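Local atomic coordinates of putative DNA protection protein (Streptomyces coelicolor, PDB entry 4CYB), a protein that binds iron, probably oxidising and storing it as a Dps-family ferritin relative that assembles into a shell of twelve subunits. Residues Ile123-His128 with Val150-Glu155; Ser24-Asn29 with Arg78-Leu82. One frame throughout, in Å; residues are numbered along the deposited sequence.

Interaction 1. Residues Ile123-His128 with Val150-Glu155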
loop_
_atom_site.group_PDB
_atom_site.type_symbol
_atom_site.label_atom_id
_atom_site.label_comp_id
_atom_site.label_asym_id
_atom_site.label_seq_id
_atom_site.Cartn_x
_atom_site.Cartn_y
_atom_site.Cartn_z
ATOM N N ILE J 123 5.094 12.397 34.885
ATOM C CA ILE J 123 4.579 13.123 33.737
ATOM C C ILE J 123 3.064 13.361 33.819
ATOM O O ILE J 123 2.602 14.480 33.562
ATOM C CB ILE J 123 4.985 12.372 32.419
ATOM C CG1 ILE J 123 6.514 12.430 32.302
ATOM C CG2 ILE J 123 4.350 13.050 31.205
ATOM C CD1 ILE J 123 7.106 11.578 31.146
ATOM N N LEU J 124 2.293 12.352 34.211
ATOM C CA LEU J 124 0.793 12.510 34.336
ATOM C C LEU J 124 0.462 13.610 35.402
ATOM O O LEU J 124 -0.372 14.495 35.144
ATOM C CB LEU J 124 0.125 11.171 34.712
ATOM C CG LEU J 124 0.088 10.165 33.551
ATOM C CD1 LEU J 124 -0.404 8.817 34.016
ATOM C CD2 LEU J 124 -0.848 10.643 32.427
ATOM N N THR J 125 1.187 13.595 36.520
ATOM C CA THR J 125 0.940 14.621 37.580
ATOM C C THR J 125 1.219 16.045 37.055
ATOM O O THR J 125 0.395 16.957 37.188
ATOM C CB THR J 125 1.762 14.277 38.829
ATOM O OG1 THR J 125 1.341 12.981 39.287
ATOM C CG2 THR J 125 1.525 15.318 39.945
ATOM N N GLU J 126 2.348 16.199 36.382
ATOM C CA GLU J 126 2.737 17.460 35.742
ATOM C C GLU J 126 1.737 17.891 34.679
ATOM O O GLU J 126 1.415 19.061 34.567
ATOM C CB GLU J 126 4.093 17.312 35.055
ATOM C CG GLU J 126 5.260 17.434 36.006
ATOM C CD GLU J 126 5.923 18.801 36.023
ATOM O OE1 GLU J 126 5.411 19.809 35.406
ATOM O OE2 GLU J 126 6.993 18.840 36.686
ATOM N N CYS J 127 1.278 16.949 33.850
ATOM C CA CYS J 127 0.310 17.245 32.793
ATOM C C CYS J 127 -1.009 17.763 33.278
ATOM O O CYS J 127 -1.534 18.674 32.686
ATOM C CB CYS J 127 -0.064 15.985 32.011
ATOM S SG CYS J 127 1.005 15.736 30.605
ATOM N N HIS J 128 -1.601 17.139 34.286
ATOM C CA HIS J 128 -2.904 17.669 34.802
ATOM C C HIS J 128 -2.755 19.119 35.242
ATOM O O HIS J 128 -3.589 19.975 34.906
ATOM C CB HIS J 128 -3.388 16.830 35.985
ATOM C CG HIS J 128 -3.977 15.491 35.583
ATOM N ND1 HIS J 128 -5.151 15.379 34.921
ATOM C CD2 HIS J 128 -3.504 14.207 35.764
ATOM C CE1 HIS J 128 -5.445 14.075 34.734
ATOM N NE2 HIS J 128 -4.443 13.351 35.257
ATOM N N VAL J 150 -0.511 13.997 25.297
ATOM C CA VAL J 150 0.445 13.633 26.331
ATOM C C VAL J 150 -0.233 12.798 27.391
ATOM O O VAL J 150 0.199 11.696 27.703
ATOM C CB VAL J 150 1.179 14.841 26.939
ATOM C CG1 VAL J 150 2.223 14.327 27.945
ATOM C CG2 VAL J 150 1.886 15.634 25.832
ATOM N N LEU J 151 -1.302 13.342 27.965
ATOM C CA LEU J 151 -1.990 12.653 29.053
ATOM C C LEU J 151 -2.565 11.326 28.630
ATOM O O LEU J 151 -2.267 10.295 29.240
ATOM C CB LEU J 151 -3.094 13.552 29.623
ATOM C CG LEU J 151 -3.675 13.094 30.957
ATOM C CD1 LEU J 151 -2.763 13.546 32.104
ATOM C CD2 LEU J 151 -5.038 13.751 31.139
ATOM N N ARG J 152 -3.380 11.332 27.586
ATOM C CA ARG J 152 -3.997 10.103 27.188
ATOM C C ARG J 152 -3.002 9.012 26.773
ATOM O O ARG J 152 -3.206 7.816 27.070
ATOM C CB ARG J 152 -5.013 10.353 26.100
ATOM C CG ARG J 152 -6.294 10.966 26.748
ATOM C CD ARG J 152 -7.408 11.094 25.741
ATOM N NE ARG J 152 -7.828 9.793 25.194
ATOM C CZ ARG J 152 -8.575 9.683 24.089
ATOM N NH1 ARG J 152 -8.979 10.771 23.456
ATOM N NH2 ARG J 152 -8.924 8.472 23.614
ATOM N N THR J 153 -1.945 9.401 26.063
ATOM C CA THR J 153 -0.937 8.388 25.714
ATOM C C THR J 153 -0.220 7.812 26.916
ATOM O O THR J 153 -0.035 6.600 26.994
ATOM C CB THR J 153 0.165 8.932 24.776
ATOM O OG1 THR J 153 -0.473 9.340 23.580
ATOM C CG2 THR J 153 1.185 7.854 24.458
ATOM N N ASN J 154 0.220 8.663 27.848
ATOM C CA ASN J 154 0.852 8.128 29.043
ATOM C C ASN J 154 -0.066 7.264 29.905
ATOM O O ASN J 154 0.413 6.268 30.475
ATOM C CB ASN J 154 1.441 9.249 29.857
ATOM C CG ASN J 154 2.768 9.702 29.293
ATOM O OD1 ASN J 154 3.805 9.007 29.477
ATOM N ND2 ASN J 154 2.764 10.818 28.607
ATOM N N GLU J 155 -1.329 7.678 30.057
ATOM C CA GLU J 155 -2.321 6.825 30.765
ATOM C C GLU J 155 -2.438 5.423 30.170
ATOM O O GLU J 155 -2.321 4.418 30.900
ATOM C CB GLU J 155 -3.693 7.505 30.916
ATOM C CG GLU J 155 -3.593 8.785 31.724
ATOM C CD GLU J 155 -4.894 9.657 31.664
ATOM O OE1 GLU J 155 -5.537 9.805 30.560
ATOM O OE2 GLU J 155 -5.273 10.241 32.720
HETATM O O HOH W 1 -3.966 10.833 34.843
#

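Interaction 2. Residues Ser24-Asn29 with Arg78-Leu82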
loop_
_atom_site.group_PDB
_atom_site.type_symbol
_atom_site.label_atom_id
_atom_site.label_comp_id
_atom_site.label_asym_id
_atom_site.label_seq_id
_atom_site.Cartn_x
_atom_site.Cartn_y
_atom_site.Cartn_z
ATOM N N SER J 24 3.509 28.920 28.754
ATOM C CA SER J 24 3.223 27.602 28.105
ATOM C C SER J 24 4.558 26.968 27.714
ATOM O O SER J 24 4.738 25.742 27.923
ATOM C CB SER J 24 2.303 27.778 26.890
ATOM O OG SER J 24 0.968 27.977 27.273
ATOM N N CYS J 25 5.491 27.763 27.181
ATOM C CA CYS J 25 6.802 27.207 26.821
ATOM C C CYS J 25 7.591 26.632 28.014
ATOM O O CYS J 25 8.197 25.588 27.886
ATOM C CB CYS J 25 7.697 28.166 26.054
ATOM S SG CYS J 25 7.047 28.546 24.402
ATOM N N GLN J 26 7.547 27.313 29.186
ATOM C CA GLN J 26 8.171 26.725 30.384
ATOM C C GLN J 26 7.498 25.423 30.766
ATOM O O GLN J 26 8.223 24.464 31.061
ATOM C CB GLN J 26 8.037 27.678 31.595
ATOM C CG GLN J 26 8.784 28.968 31.412
ATOM C CD GLN J 26 8.352 30.061 32.425
ATOM O OE1 GLN J 26 8.885 31.168 32.393
ATOM N NE2 GLN J 26 7.409 29.738 33.320
ATOM N N ARG J 27 6.158 25.350 30.783
ATOM C CA ARG J 27 5.510 24.108 31.160
ATOM C C ARG J 27 5.808 23.001 30.104
ATOM O O ARG J 27 6.072 21.834 30.465
ATOM C CB ARG J 27 3.993 24.235 31.354
ATOM C CG ARG J 27 3.543 25.270 32.375
ATOM C CD ARG J 27 4.192 25.121 33.743
ATOM N NE ARG J 27 4.041 23.800 34.304
ATOM C CZ ARG J 27 3.107 23.425 35.183
ATOM N NH1 ARG J 27 2.160 24.282 35.620
ATOM N NH2 ARG J 27 3.141 22.198 35.654
ATOM N N LEU J 28 5.759 23.396 28.827
ATOM C CA LEU J 28 5.971 22.384 27.753
ATOM C C LEU J 28 7.379 21.848 27.830
ATOM O O LEU J 28 7.575 20.629 27.582
ATOM C CB LEU J 28 5.663 22.965 26.359
ATOM C CG LEU J 28 4.163 23.151 26.083
ATOM C CD1 LEU J 28 3.876 24.016 24.863
ATOM C CD2 LEU J 28 3.405 21.819 26.010
ATOM N N ASN J 29 8.356 22.718 28.112
ATOM C CA ASN J 29 9.732 22.265 28.161
ATOM C C ASN J 29 9.994 21.286 29.286
ATOM O O ASN J 29 10.838 20.426 29.167
ATOM C CB ASN J 29 10.777 23.388 28.146
ATOM C CG ASN J 29 11.186 23.777 26.734
ATOM O OD1 ASN J 29 11.418 22.907 25.882
ATOM N ND2 ASN J 29 11.310 25.073 26.490
ATOM N N ARG J 78 5.311 22.546 19.260
ATOM C CA ARG J 78 4.403 23.501 19.941
ATOM C C ARG J 78 5.183 24.655 20.611
ATOM O O ARG J 78 4.777 25.839 20.509
ATOM C CB ARG J 78 3.594 22.759 20.988
ATOM C CG ARG J 78 2.603 23.655 21.745
ATOM C CD ARG J 78 1.417 23.953 20.853
ATOM N NE ARG J 78 0.471 24.960 21.400
ATOM C CZ ARG J 78 -0.470 25.524 20.648
ATOM N NH1 ARG J 78 -0.607 25.146 19.348
ATOM N NH2 ARG J 78 -1.282 26.465 21.164
ATOM N N VAL J 79 6.279 24.327 21.305
ATOM C CA VAL J 79 7.166 25.362 21.825
ATOM C C VAL J 79 7.607 26.322 20.750
ATOM O O VAL J 79 7.553 27.551 20.955
ATOM C CB VAL J 79 8.383 24.752 22.531
ATOM C CG1 VAL J 79 9.375 25.841 22.940
ATOM C CG2 VAL J 79 7.945 23.913 23.736
ATOM N N GLN J 80 8.067 25.791 19.598
ATOM C CA GLN J 80 8.495 26.692 18.527
ATOM C C GLN J 80 7.334 27.555 17.969
ATOM O O GLN J 80 7.515 28.743 17.659
ATOM C CB GLN J 80 9.143 25.869 17.369
ATOM C CG GLN J 80 10.346 25.051 17.853
ATOM C CD GLN J 80 11.411 25.924 18.503
ATOM O OE1 GLN J 80 11.837 25.616 19.585
ATOM N NE2 GLN J 80 11.779 27.037 17.881
ATOM N N THR J 81 6.157 26.937 17.846
ATOM C CA THR J 81 4.977 27.608 17.370
ATOM C C THR J 81 4.618 28.799 18.297
ATOM O O THR J 81 4.063 29.809 17.828
ATOM C CB THR J 81 3.792 26.616 17.346
ATOM O OG1 THR J 81 4.057 25.595 16.339
ATOM C CG2 THR J 81 2.463 27.367 17.017
ATOM N N LEU J 82 4.925 28.671 19.580
ATOM C CA LEU J 82 4.643 29.781 20.537
ATOM C C LEU J 82 5.772 30.809 20.550
ATOM O O LEU J 82 5.716 31.768 21.339
ATOM C CB LEU J 82 4.444 29.177 21.947
ATOM C CG LEU J 82 3.230 28.245 22.033
ATOM C CD1 LEU J 82 3.286 27.456 23.330
ATOM C CD2 LEU J 82 1.899 28.982 21.988
#

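Interaction 1. Residues Ile123-His128 with Val150-Glu155
L151 reaches across to L124, C127 and H128 where helices 109-136 and 140-164 of the ferritin-like four-helix bundle run antiparallel, the segment axes 9.6 Å apart at 156°. With its CG anti to the backbone N (chi1 -167°), L151 carries both methyls from CB into the groove. CG borders L124 CD2. Beyond it, CD1 meets that same L124 CD2 at 3.5 Å, closer than usual for two carbons, and C127 CB at 3.6 Å. CD1 also lies over one face of the H128 ring, 3.7 Å from the centroid and 16° off the normal, a CH-pi contact. The other methyl, CD2, touches H128 CE1 at 3.6 Å. L124 CD2 also rests on E155 CG, and deeper in the bundle I123 CG2 packs against V150 CG1. H128 ND1 bonds to D140 of a neighbouring subunit, and E155 OE1 forms a salt bridge to R78 of that subunit. With an alanine in place of H128, L151 CD1 would probably lose the ring face it lies over, D140 of the neighbouring subunit its histidine partner, and E155 OE2 its water link to the facing helix. That water lies in the ring plane, 2.6 Å from H128 NE2, and donates to E155 OE2 at 2.6 Å.

Interaction 2. Residues Ser24-Asn29 with Arg78-Leu82
L28 and V79 meet through the CB of one and the CG2 of the other, 3.6 Å apart, where helix 18-48 packs against the C-terminal end of helix 54-81 in the ferritin-like bundle. The two branches of V79 serve different partners: CG2 faces L28, while CG1, anti to the backbone N (chi1 174°), lies near C25 SG and reaches N29 ND2 at 4.1 Å, the asparagine and valine crossing at about a right angle. The backbones come nearest at this point, with C25 CA 5.3 Å from V79 CA. The C25 sulfur sits beside the carbonyl, SG 3.6 Å from V79 O, and equally close to L82 CB. L28 extends its CD1 between two residues of the facing segment: this methyl presses on R78 CG at 3.4 Å, the two side chains slanting across one another, and meets L82 CD1 at 3.8 Å, where the leucines stand roughly perpendicular. L82 CD1 also touches S24 CB at 3.7 Å, so one methyl bridges two successive turns of helix 18-48. The R78 guanidinium forms salt bridges to D139 and to E155 of a neighbouring subunit, and its NE hydrogen-bonds to T142. S24 OG also bonds to D139, and the N29 amide meets the backbone of V85 and V87. No hydrogen bond joins the two segments: carbon and sulfur make most of the contact while the polar ends are satisfied elsewhere, which implies that cohesion here comes from shape fit and the burial of apolar surface.

In the fold
From the N terminus, helix 18-48 runs out and helix 54-81 returns, and interaction 2 closes this first helical pair across 48 intervening residues, 43 of them helical. The chain then passes through helix 90-96 to the second pair, helices 109-136 and 140-164, which interaction 1 closes across 21 residues. The two loops follow in series, neither nested nor crossed, and their centres lie 16 Å apart. A long, weak ion pair between R27 and E126 links helix 18-48 with helix 109-136. D73 and E77, which bind iron, lie on helix 54-81, the returning helix of the first pair.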